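Local coordinates for putative integron gene cassette protein (Uncultured bacterium, PDB 3GHJ) that is of unknown function but belongs to the glyoxalase, bleomycin resistance protein and dioxygenase superfamily, whose members bind or transform small molecules, at residues A54-S59 against W63-V68; S96-L101 against V124-A129; Q44-I49 against H134-T139. The protein carries 1 engineered substitution. One frame throughout, in Å; residues are numbered along the deposited sequence. Where two conformers were deposited one is given.

Contact 1 of 3, residues A54-S59 against W63-V68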
loop_
_atom_site.group_PDB
_atom_site.type_symbol
_atom_site.label_atom_id
_atom_site.label_comp_id
_atom_site.label_asym_id
_atom_site.label_seq_id
_atom_site.Cartn_x
_atom_site.Cartn_y
_atom_site.Cartn_z
ATOM N N ALA A 54 -8.321 13.701 8.104
ATOM C CA ALA A 54 -7.121 14.484 8.306
ATOM C C ALA A 54 -6.228 13.840 9.346
ATOM O O ALA A 54 -6.701 13.231 10.316
ATOM C CB ALA A 54 -7.489 15.910 8.728
ATOM N N GLY A 55 -4.926 13.966 9.122
ATOM C CA GLY A 55 -3.922 13.469 10.045
ATOM C C GLY A 55 -2.887 14.546 10.289
ATOM O O GLY A 55 -2.999 15.327 11.230
ATOM N N LEU A 56 -1.884 14.602 9.427
ATOM C CA LEU A 56 -0.847 15.618 9.522
ATOM C C LEU A 56 -0.587 16.212 8.151
ATOM O O LEU A 56 -0.143 15.512 7.242
ATOM C CB LEU A 56 0.447 15.017 10.077
ATOM C CG LEU A 56 1.673 15.934 9.986
ATOM C CD1 LEU A 56 1.448 17.207 10.803
ATOM C CD2 LEU A 56 2.931 15.206 10.448
ATOM N N LEU A 57 -0.873 17.501 7.998
ATOM C CA LEU A 57 -0.545 18.214 6.773
ATOM C C LEU A 57 0.761 18.958 6.983
ATOM O O LEU A 57 0.842 19.877 7.809
ATOM C CB LEU A 57 -1.668 19.172 6.378
ATOM C CG LEU A 57 -1.448 20.036 5.129
ATOM C CD1 LEU A 57 -1.205 19.178 3.891
ATOM C CD2 LEU A 57 -2.634 20.962 4.899
ATOM N N ASP A 58 1.797 18.534 6.266
ATOM C CA ASP A 58 3.109 19.167 6.343
ATOM C C ASP A 58 3.301 20.029 5.102
ATOM O O ASP A 58 3.834 19.568 4.093
ATOM C CB ASP A 58 4.201 18.101 6.440
ATOM C CG ASP A 58 5.580 18.692 6.675
ATOM O OD1 ASP A 58 5.731 19.926 6.562
ATOM O OD2 ASP A 58 6.513 17.918 6.972
ATOM N N SER A 59 2.850 21.277 5.178
ATOM C CA SER A 59 2.910 22.189 4.039
ATOM C C SER A 59 4.345 22.509 3.639
ATOM O O SER A 59 4.597 23.012 2.545
ATOM C CB SER A 59 2.144 23.482 4.339
ATOM O OG SER A 59 0.748 23.246 4.402
ATOM N N TRP A 63 3.619 17.247 2.109
ATOM C CA TRP A 63 3.099 15.907 2.371
ATOM C C TRP A 63 1.823 16.029 3.187
ATOM O O TRP A 63 1.684 16.937 4.013
ATOM C CB TRP A 63 4.099 15.084 3.178
ATOM C CG TRP A 63 5.375 14.703 2.459
ATOM C CD1 TRP A 63 5.827 15.184 1.267
ATOM C CD2 TRP A 63 6.364 13.775 2.920
ATOM N NE1 TRP A 63 7.035 14.602 0.949
ATOM C CE2 TRP A 63 7.386 13.734 1.950
ATOM C CE3 TRP A 63 6.481 12.969 4.058
ATOM C CZ2 TRP A 63 8.511 12.918 2.082
ATOM C CZ3 TRP A 63 7.599 12.159 4.188
ATOM C CH2 TRP A 63 8.598 12.140 3.205
ATOM N N ASN A 64 0.896 15.103 2.978
ATOM C CA ASN A 64 -0.319 15.045 3.782
ATOM C C ASN A 64 -0.573 13.603 4.188
ATOM O O ASN A 64 -0.798 12.745 3.331
ATOM C CB ASN A 64 -1.509 15.619 3.012
ATOM C CG ASN A 64 -2.688 15.962 3.918
ATOM O OD1 ASN A 64 -2.609 15.809 5.135
ATOM N ND2 ASN A 64 -3.786 16.423 3.320
ATOM N N PHE A 65 -0.508 13.340 5.490
ATOM C CA PHE A 65 -0.747 12.018 6.062
ATOM C C PHE A 65 -2.218 11.924 6.420
ATOM O O PHE A 65 -2.696 12.669 7.288
ATOM C CB PHE A 65 0.069 11.829 7.353
ATOM C CG PHE A 65 1.562 11.922 7.171
ATOM C CD1 PHE A 65 2.184 13.152 6.980
ATOM C CD2 PHE A 65 2.350 10.778 7.245
ATOM C CE1 PHE A 65 3.564 13.234 6.842
ATOM C CE2 PHE A 65 3.733 10.853 7.109
ATOM C CZ PHE A 65 4.337 12.079 6.907
ATOM N N LEU A 66 -2.933 11.015 5.764
ATOM C CA LEU A 66 -4.380 10.868 5.929
ATOM C C LEU A 66 -4.729 9.485 6.466
ATOM O O LEU A 66 -4.104 8.491 6.083
ATOM C CB LEU A 66 -5.085 11.082 4.589
ATOM C CG LEU A 66 -4.893 12.458 3.958
ATOM C CD1 LEU A 66 -5.523 12.451 2.586
ATOM C CD2 LEU A 66 -5.489 13.565 4.842
ATOM N N TRP A 67 -5.735 9.408 7.328
ATOM C CA TRP A 67 -6.131 8.155 7.956
ATOM C C TRP A 67 -7.252 7.454 7.212
ATOM O O TRP A 67 -8.227 8.083 6.784
ATOM C CB TRP A 67 -6.623 8.394 9.387
ATOM C CG TRP A 67 -5.576 8.801 10.366
ATOM C CD1 TRP A 67 -5.297 10.070 10.790
ATOM C CD2 TRP A 67 -4.676 7.934 11.069
ATOM N NE1 TRP A 67 -4.281 10.044 11.713
ATOM C CE2 TRP A 67 -3.886 8.746 11.907
ATOM C CE3 TRP A 67 -4.469 6.549 11.076
ATOM C CZ2 TRP A 67 -2.892 8.222 12.737
ATOM C CZ3 TRP A 67 -3.488 6.027 11.902
ATOM C CH2 TRP A 67 -2.710 6.864 12.726
ATOM N N VAL A 68 -7.110 6.138 7.094
ATOM C CA VAL A 68 -8.115 5.265 6.500
ATOM C C VAL A 68 -8.798 4.455 7.596
ATOM O O VAL A 68 -8.130 3.805 8.409
ATOM C CB VAL A 68 -7.452 4.274 5.512
ATOM C CG1 VAL A 68 -8.501 3.378 4.854
ATOM C CG2 VAL A 68 -6.646 5.039 4.464
#

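Contact 2 of 3, residues S96-L101 against V124-A129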
loop_
_atom_site.group_PDB
_atom_site.type_symbol
_atom_site.label_atom_id
_atom_site.label_comp_id
_atom_site.label_asym_id
_atom_site.label_seq_id
_atom_site.Cartn_x
_atom_site.Cartn_y
_atom_site.Cartn_z
ATOM N N SER A 96 -20.554 -7.004 -0.039
ATOM C CA SER A 96 -21.907 -6.448 -0.117
ATOM C C SER A 96 -21.923 -4.950 -0.398
ATOM O O SER A 96 -22.964 -4.395 -0.748
ATOM C CB SER A 96 -22.662 -6.719 1.182
ATOM O OG SER A 96 -22.031 -6.068 2.271
ATOM N N GLU A 97 -20.780 -4.290 -0.241
ATOM C CA GLU A 97 -20.698 -2.848 -0.461
ATOM C C GLU A 97 -20.151 -2.463 -1.836
ATOM O O GLU A 97 -20.028 -1.277 -2.146
ATOM C CB GLU A 97 -19.878 -2.178 0.647
ATOM C CG GLU A 97 -20.503 -2.324 2.027
ATOM C CD GLU A 97 -21.873 -1.674 2.132
ATOM O OE1 GLU A 97 -22.145 -0.720 1.374
ATOM O OE2 GLU A 97 -22.675 -2.116 2.984
ATOM N N ILE A 98 -19.843 -3.457 -2.663
ATOM C CA ILE A 98 -19.311 -3.204 -3.999
ATOM C C ILE A 98 -20.232 -2.308 -4.842
ATOM O O ILE A 98 -19.791 -1.298 -5.380
ATOM C CB ILE A 98 -18.978 -4.539 -4.732
ATOM C CG1 ILE A 98 -17.733 -5.207 -4.099
ATOM C CG2 ILE A 98 -18.802 -4.320 -6.233
ATOM C CD1 ILE A 98 -16.407 -4.491 -4.417
ATOM N N GLU A 99 -21.512 -2.648 -4.952
ATOM C CA GLU A 99 -22.376 -1.810 -5.781
ATOM C C GLU A 99 -22.625 -0.409 -5.192
ATOM O O GLU A 99 -22.570 0.585 -5.922
ATOM C CB GLU A 99 -23.688 -2.527 -6.118
ATOM C CG GLU A 99 -23.496 -3.838 -6.901
ATOM C CD GLU A 99 -23.058 -3.653 -8.360
ATOM O OE1 GLU A 99 -23.182 -2.540 -8.916
ATOM O OE2 GLU A 99 -22.602 -4.652 -8.956
ATOM N N PRO A 100 -22.881 -0.307 -3.875
ATOM C CA PRO A 100 -23.010 1.038 -3.302
ATOM C C PRO A 100 -21.759 1.891 -3.516
ATOM O O PRO A 100 -21.879 3.084 -3.797
ATOM C CB PRO A 100 -23.232 0.775 -1.811
ATOM C CG PRO A 100 -23.832 -0.603 -1.764
ATOM C CD PRO A 100 -23.274 -1.368 -2.927
ATOM N N LEU A 101 -20.574 1.297 -3.395
ATOM C CA LEU A 101 -19.356 2.090 -3.533
ATOM C C LEU A 101 -19.148 2.523 -4.979
ATOM O O LEU A 101 -18.742 3.664 -5.249
ATOM C CB LEU A 101 -18.147 1.299 -3.027
ATOM C CG LEU A 101 -18.039 1.233 -1.507
ATOM C CD1 LEU A 101 -17.054 0.140 -1.112
ATOM C CD2 LEU A 101 -17.625 2.584 -0.937
ATOM N N VAL A 124 -13.606 -9.788 -5.388
ATOM C CA VAL A 124 -14.280 -8.917 -6.342
ATOM C C VAL A 124 -13.598 -7.554 -6.287
ATOM O O VAL A 124 -13.325 -7.048 -5.200
ATOM C CB VAL A 124 -15.767 -8.731 -5.977
ATOM C CG1 VAL A 124 -16.445 -7.827 -6.994
ATOM C CG2 VAL A 124 -16.469 -10.079 -5.904
ATOM N N SER A 125 -13.320 -6.967 -7.446
ATOM C CA SER A 125 -12.610 -5.690 -7.490
ATOM C C SER A 125 -13.359 -4.618 -8.255
ATOM O O SER A 125 -14.058 -4.899 -9.233
ATOM C CB SER A 125 -11.239 -5.852 -8.142
ATOM O OG SER A 125 -10.416 -6.751 -7.421
ATOM N N LEU A 126 -13.208 -3.377 -7.809
ATOM C CA LEU A 126 -13.571 -2.215 -8.595
ATOM C C LEU A 126 -12.317 -1.421 -8.872
ATOM O O LEU A 126 -11.453 -1.315 -8.001
ATOM C CB LEU A 126 -14.518 -1.306 -7.824
ATOM C CG LEU A 126 -15.890 -1.873 -7.482
ATOM C CD1 LEU A 126 -16.580 -0.917 -6.540
ATOM C CD2 LEU A 126 -16.692 -2.066 -8.775
ATOM N N TYR A 127 -12.233 -0.826 -10.054
ATOM C CA TYR A 127 -11.053 -0.066 -10.451
ATOM C C TYR A 127 -11.417 1.356 -10.823
ATOM O O TYR A 127 -12.421 1.590 -11.498
ATOM C CB TYR A 127 -10.369 -0.742 -11.638
ATOM C CG TYR A 127 -9.807 -2.105 -11.321
ATOM C CD1 TYR A 127 -10.518 -3.261 -11.628
ATOM C CD2 TYR A 127 -8.574 -2.240 -10.693
ATOM C CE1 TYR A 127 -10.006 -4.519 -11.330
ATOM C CE2 TYR A 127 -8.051 -3.494 -10.395
ATOM C CZ TYR A 127 -8.771 -4.625 -10.721
ATOM O OH TYR A 127 -8.254 -5.870 -10.431
ATOM N N PHE A 128 -10.606 2.312 -10.393
ATOM C CA PHE A 128 -10.840 3.715 -10.706
ATOM C C PHE A 128 -9.544 4.479 -10.537
ATOM O O PHE A 128 -8.575 3.963 -9.962
ATOM C CB PHE A 128 -11.931 4.315 -9.804
ATOM C CG PHE A 128 -11.603 4.280 -8.329
ATOM C CD1 PHE A 128 -11.814 3.129 -7.588
ATOM C CD2 PHE A 128 -11.087 5.403 -7.693
ATOM C CE1 PHE A 128 -11.519 3.094 -6.222
ATOM C CE2 PHE A 128 -10.785 5.380 -6.331
ATOM C CZ PHE A 128 -11.000 4.222 -5.596
ATOM N N ALA A 129 -9.522 5.704 -11.045
ATOM C CA ALA A 129 -8.347 6.565 -10.999
ATOM C C ALA A 129 -8.457 7.636 -9.923
ATOM O O ALA A 129 -9.550 8.117 -9.621
ATOM C CB ALA A 129 -8.124 7.222 -12.371
#

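Contact 3 of 3, residues Q44-I49 against H134-T139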
loop_
_atom_site.group_PDB
_atom_site.type_symbol
_atom_site.label_atom_id
_atom_site.label_comp_id
_atom_site.label_asym_id
_atom_site.label_seq_id
_atom_site.Cartn_x
_atom_site.Cartn_y
_atom_site.Cartn_z
ATOM N N GLN A 44 -8.065 16.901 -1.554
ATOM C CA GLN A 44 -9.510 17.033 -1.694
ATOM C C GLN A 44 -10.148 15.722 -2.148
ATOM O O GLN A 44 -11.191 15.326 -1.648
ATOM C CB GLN A 44 -9.849 18.171 -2.660
ATOM C CG GLN A 44 -9.484 19.541 -2.117
ATOM C CD GLN A 44 -9.617 20.640 -3.153
ATOM O OE1 GLN A 44 -9.884 20.379 -4.326
ATOM N NE2 GLN A 44 -9.427 21.882 -2.722
ATOM N N PHE A 45 -9.510 15.041 -3.093
ATOM C CA PHE A 45 -10.031 13.769 -3.577
ATOM C C PHE A 45 -10.034 12.710 -2.467
ATOM O O PHE A 45 -11.042 12.051 -2.219
ATOM C CB PHE A 45 -9.208 13.282 -4.771
ATOM C CG PHE A 45 -9.637 11.944 -5.315
ATOM C CD1 PHE A 45 -9.105 10.757 -4.804
ATOM C CD2 PHE A 45 -10.559 11.869 -6.353
ATOM C CE1 PHE A 45 -9.499 9.529 -5.310
ATOM C CE2 PHE A 45 -10.950 10.646 -6.866
ATOM C CZ PHE A 45 -10.415 9.475 -6.351
ATOM N N TYR A 46 -8.897 12.544 -1.803
ATOM C CA TYR A 46 -8.783 11.495 -0.794
ATOM C C TYR A 46 -9.651 11.739 0.443
ATOM O O TYR A 46 -10.125 10.794 1.061
ATOM C CB TYR A 46 -7.306 11.258 -0.425
ATOM C CG TYR A 46 -6.561 10.467 -1.491
ATOM C CD1 TYR A 46 -6.007 11.094 -2.603
ATOM C CD2 TYR A 46 -6.458 9.085 -1.406
ATOM C CE1 TYR A 46 -5.345 10.366 -3.595
ATOM C CE2 TYR A 46 -5.803 8.352 -2.390
ATOM C CZ TYR A 46 -5.252 8.994 -3.475
ATOM O OH TYR A 46 -4.608 8.255 -4.443
ATOM N N THR A 47 -9.882 13.004 0.787
ATOM C CA THR A 47 -10.727 13.300 1.939
ATOM C C THR A 47 -12.212 13.399 1.567
ATOM O O THR A 47 -13.062 12.824 2.239
ATOM C CB THR A 47 -10.282 14.587 2.665
ATOM O OG1 THR A 47 -10.370 15.708 1.771
ATOM C CG2 THR A 47 -8.858 14.465 3.176
ATOM N N GLU A 48 -12.525 14.100 0.487
ATOM C CA GLU A 48 -13.930 14.370 0.177
ATOM C C GLU A 48 -14.597 13.241 -0.594
ATOM O O GLU A 48 -15.784 12.966 -0.401
ATOM C CB GLU A 48 -14.070 15.691 -0.584
ATOM C CG GLU A 48 -13.565 16.889 0.200
ATOM C CD GLU A 48 -13.647 18.183 -0.587
ATOM O OE1 GLU A 48 -14.269 18.182 -1.668
ATOM O OE2 GLU A 48 -13.088 19.199 -0.125
ATOM N N ILE A 49 -13.850 12.589 -1.478
ATOM C CA ILE A 49 -14.420 11.501 -2.252
ATOM C C ILE A 49 -14.232 10.158 -1.552
ATOM O O ILE A 49 -15.194 9.419 -1.355
ATOM C CB ILE A 49 -13.902 11.475 -3.706
ATOM C CG1 ILE A 49 -14.369 12.740 -4.430
ATOM C CG2 ILE A 49 -14.419 10.241 -4.444
ATOM C CD1 ILE A 49 -14.157 12.719 -5.924
ATOM N N HIS A 134 -3.411 7.470 -10.950
ATOM C CA HIS A 134 -3.003 6.222 -10.325
ATOM C C HIS A 134 -4.122 5.208 -10.429
ATOM O O HIS A 134 -5.311 5.569 -10.496
ATOM C CB HIS A 134 -2.599 6.438 -8.873
ATOM C CG HIS A 134 -1.354 7.242 -8.735
ATOM N ND1 HIS A 134 -0.229 6.992 -9.491
ATOM C CD2 HIS A 134 -1.063 8.312 -7.957
ATOM C CE1 HIS A 134 0.708 7.869 -9.176
ATOM N NE2 HIS A 134 0.231 8.676 -8.244
ATOM N N ALA A 135 -3.741 3.940 -10.474
ATOM C CA ALA A 135 -4.695 2.856 -10.616
ATOM C C ALA A 135 -5.144 2.399 -9.239
ATOM O O ALA A 135 -4.485 1.567 -8.605
ATOM C CB ALA A 135 -4.048 1.703 -11.390
ATOM N N LEU A 136 -6.249 2.962 -8.764
ATOM C CA LEU A 136 -6.800 2.589 -7.468
ATOM C C LEU A 136 -7.807 1.462 -7.619
ATOM O O LEU A 136 -8.308 1.185 -8.715
ATOM C CB LEU A 136 -7.442 3.800 -6.773
ATOM C CG LEU A 136 -6.501 4.716 -5.984
ATOM C CD1 LEU A 136 -5.407 5.285 -6.883
ATOM C CD2 LEU A 136 -7.295 5.838 -5.308
ATOM N N GLU A 137 -8.095 0.806 -6.510
ATOM C CA GLU A 137 -8.942 -0.370 -6.518
ATOM C C GLU A 137 -9.618 -0.504 -5.161
ATOM O O GLU A 137 -9.038 -0.141 -4.130
ATOM C CB GLU A 137 -8.086 -1.606 -6.838
ATOM C CG GLU A 137 -8.798 -2.939 -6.715
ATOM C CD GLU A 137 -7.869 -4.125 -6.881
ATOM O OE1 GLU A 137 -6.707 -3.935 -7.314
ATOM O OE2 GLU A 137 -8.297 -5.253 -6.561
ATOM N N PHE A 138 -10.863 -0.979 -5.170
ATOM C CA PHE A 138 -11.491 -1.527 -3.976
ATOM C C PHE A 138 -11.522 -3.038 -4.162
ATOM O O PHE A 138 -11.970 -3.520 -5.208
ATOM C CB PHE A 138 -12.928 -1.026 -3.803
ATOM C CG PHE A 138 -13.053 0.447 -3.507
ATOM C CD1 PHE A 138 -12.082 1.136 -2.804
ATOM C CD2 PHE A 138 -14.196 1.137 -3.894
ATOM C CE1 PHE A 138 -12.233 2.493 -2.530
ATOM C CE2 PHE A 138 -14.347 2.484 -3.622
ATOM C CZ PHE A 138 -13.374 3.164 -2.932
ATOM N N THR A 139 -11.056 -3.778 -3.165
ATOM C CA THR A 139 -11.016 -5.238 -3.226
ATOM C C THR A 139 -11.852 -5.812 -2.100
ATOM O O THR A 139 -11.669 -5.457 -0.935
ATOM C CB THR A 139 -9.582 -5.771 -3.036
ATOM O OG1 THR A 139 -8.664 -5.029 -3.855
ATOM C CG2 THR A 139 -9.510 -7.260 -3.385
#

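Contact 1 of 3, residues A54-S59 against W63-V68
The antiparallel β hairpin of A54-S59 and W63-V68 carries a classic β bulge, in which G55 and L56 both face F65. It illustrates how one extra residue can be accommodated without breaking a ladder. The CA of G55 lies 3.1 Å from F65 O, while L56 forms both backbone bonds of the pair. L56 N donates to a lone pair of F65 O at 3.0 Å, and F65 N returns a nearly straight bond of 2.8 Å (171° at the hydrogen) to L56 O. Nearer the turn, D58 N reaches W63 O at 2.8 Å and W63 N reaches D58 O.

One face of the ladder holds L56 and F65 side by side. With CG beside its own backbone N (chi1 -61°), the F65 ring sets an edge against the L56 carbonyl, CD1 lying 3.3 Å from L56 O, and L56 CB packs on the same ring carbon. On the other face, L57 CD1 touches N64 CB at 3.7 Å. Past the bulge, the W67 indole turns its edge to the backbone, CD1 being 3.5 Å from A54 O. At the opposite end D58 forms a salt bridge with R61 of the turn, which also makes a cation-pi contact with W63.

Four backbone bonds thus join L56 and D58 to F65 and W63, while N64 and L66 pair with strand 73-79 on the other side. L56 and F65 offer apolar surface to W120 of the second subunit, which meets the F65 ring edge-to-face, and W67 packs on L141 of that subunit.

Contact 2 of 3, residues S96-L101 against V124-A129
S125 OG is gripped by two groups, E137 OE2 and Q118 NE2, on the face of strand 123-129 turned away from helix 98-107; its neighbours V124 and L126 point the other way and meet I98. The strand thus serves as an example of alternation, with polar bonds on one face and apolar helix packing on the other. Not one hydrogen bond crosses between S96-L101 and V124-A129.

I98 carries the contact, with its CB aimed at the strand and its three outer carbons divided between two residues. CG2, lying anti to the backbone N (the chi1 of CG1 being -71°), runs alongside L126 and comes 4.0 Å from CD2 of that leucine. I98 CD1 lies 4.1 Å from both L126 CG and V124 O. CG1 of I98 meets V124 CG1 obliquely at 4.1 Å. I98 and L126 point in opposing directions and slide past one another, so the leucine reaches the helix backbone: L126 CD1 stops 3.4 Å from I98 O. L101, three residues on, adds less, its CB lying 4.4 Å from L126 CD1.

Within the helical segment, L101 N bonds to E97 O at 2.9 Å. V93, A140 and P115, all on other strands of the same sheet, complete the surroundings of I98, and F138 packs against L101.

Such chemistry implies that, between these two segments, the helix is seated on its sheet by apolar contacts without a hydrogen bond. Polar bonding falls instead to the far face of the strand, to the helix itself and to the sheet's own backbone ladder, in which V124, L126 and F128 pair with strand 135-140 and S125 with V116.

Contact 3 of 3, residues Q44-I49 against H134-T139
Y46 and L136 approach from opposite directions, CD2 of L136 coming obliquely to the hydroxyl end of the tyrosine ring. This is the close part of the contact, with L136 CD2 3.7 Å from Y46 OH and 4.1 Å from CE2 of the same ring. The looser part is F45, whose CE1 stays 4.3 Å from that methyl, L136 CD2. The pair is an example of a long reach: the CA atoms of Y46 and L136 are 11.3 Å apart, so the side chains must cover the distance between the backbones.

Consecutive rings of the helix help to position the tyrosine. F45 directs CG anti to its backbone N (chi1 178°), whereas Y46 keeps CG beside its own (chi1 -76°), and F45 CD1 sits 3.8 Å above one face of the Y46 ring, displaced toward its rim. I49 CB in turn lies over a face of F45. The two segments bury just 109 Å² against each other, and Q44 and E48 occupy the solvent side of the helix.

The phenol does more than touch a methyl. Y46 OH is hydrogen-bonded to D130 OD2, while the other oxygen of that carboxylate accepts H134 N, so one aspartate ties the tyrosine to the residue just before strand 135-140. Farther along, T139 OG1 donates a 2.7 Å bond to E137 OE2 from above the carboxylate plane. H88 of the same chain packs on E137, and the carboxylate of E31 of the second subunit lies close to it, like charge to like.

Within the fold, F128 of strand 123-129 packs on both F45 and L136, and F89 of strand 88-93 on both Y46 and L136, so helix 39-49 leans on the sheet containing strand 135-140. Separately, I49 touches L105 of helix 98-107.

The chemistry differs with the elements joined: strand on strand in contact 1, helix on sheet in contacts 2 and 3. Contact 1 is a surface hairpin, its centre 14 Å from that of the chain, and a backbone ladder holds it together. Contact 3, its centre about 3 Å from the chain centre, is fully buried and depends on aromatic and aliphatic ends; contact 2 is partly buried and purely apolar across its segments. Contacts 2 and 3 use neighbouring strands of one sheet, joined by F128 O and L136 N, while contact 1 belongs to the other sheet and meets contact 3 where L66 packs on Y46. Contacts 1 and 3 touch the second subunit; contact 2 does not.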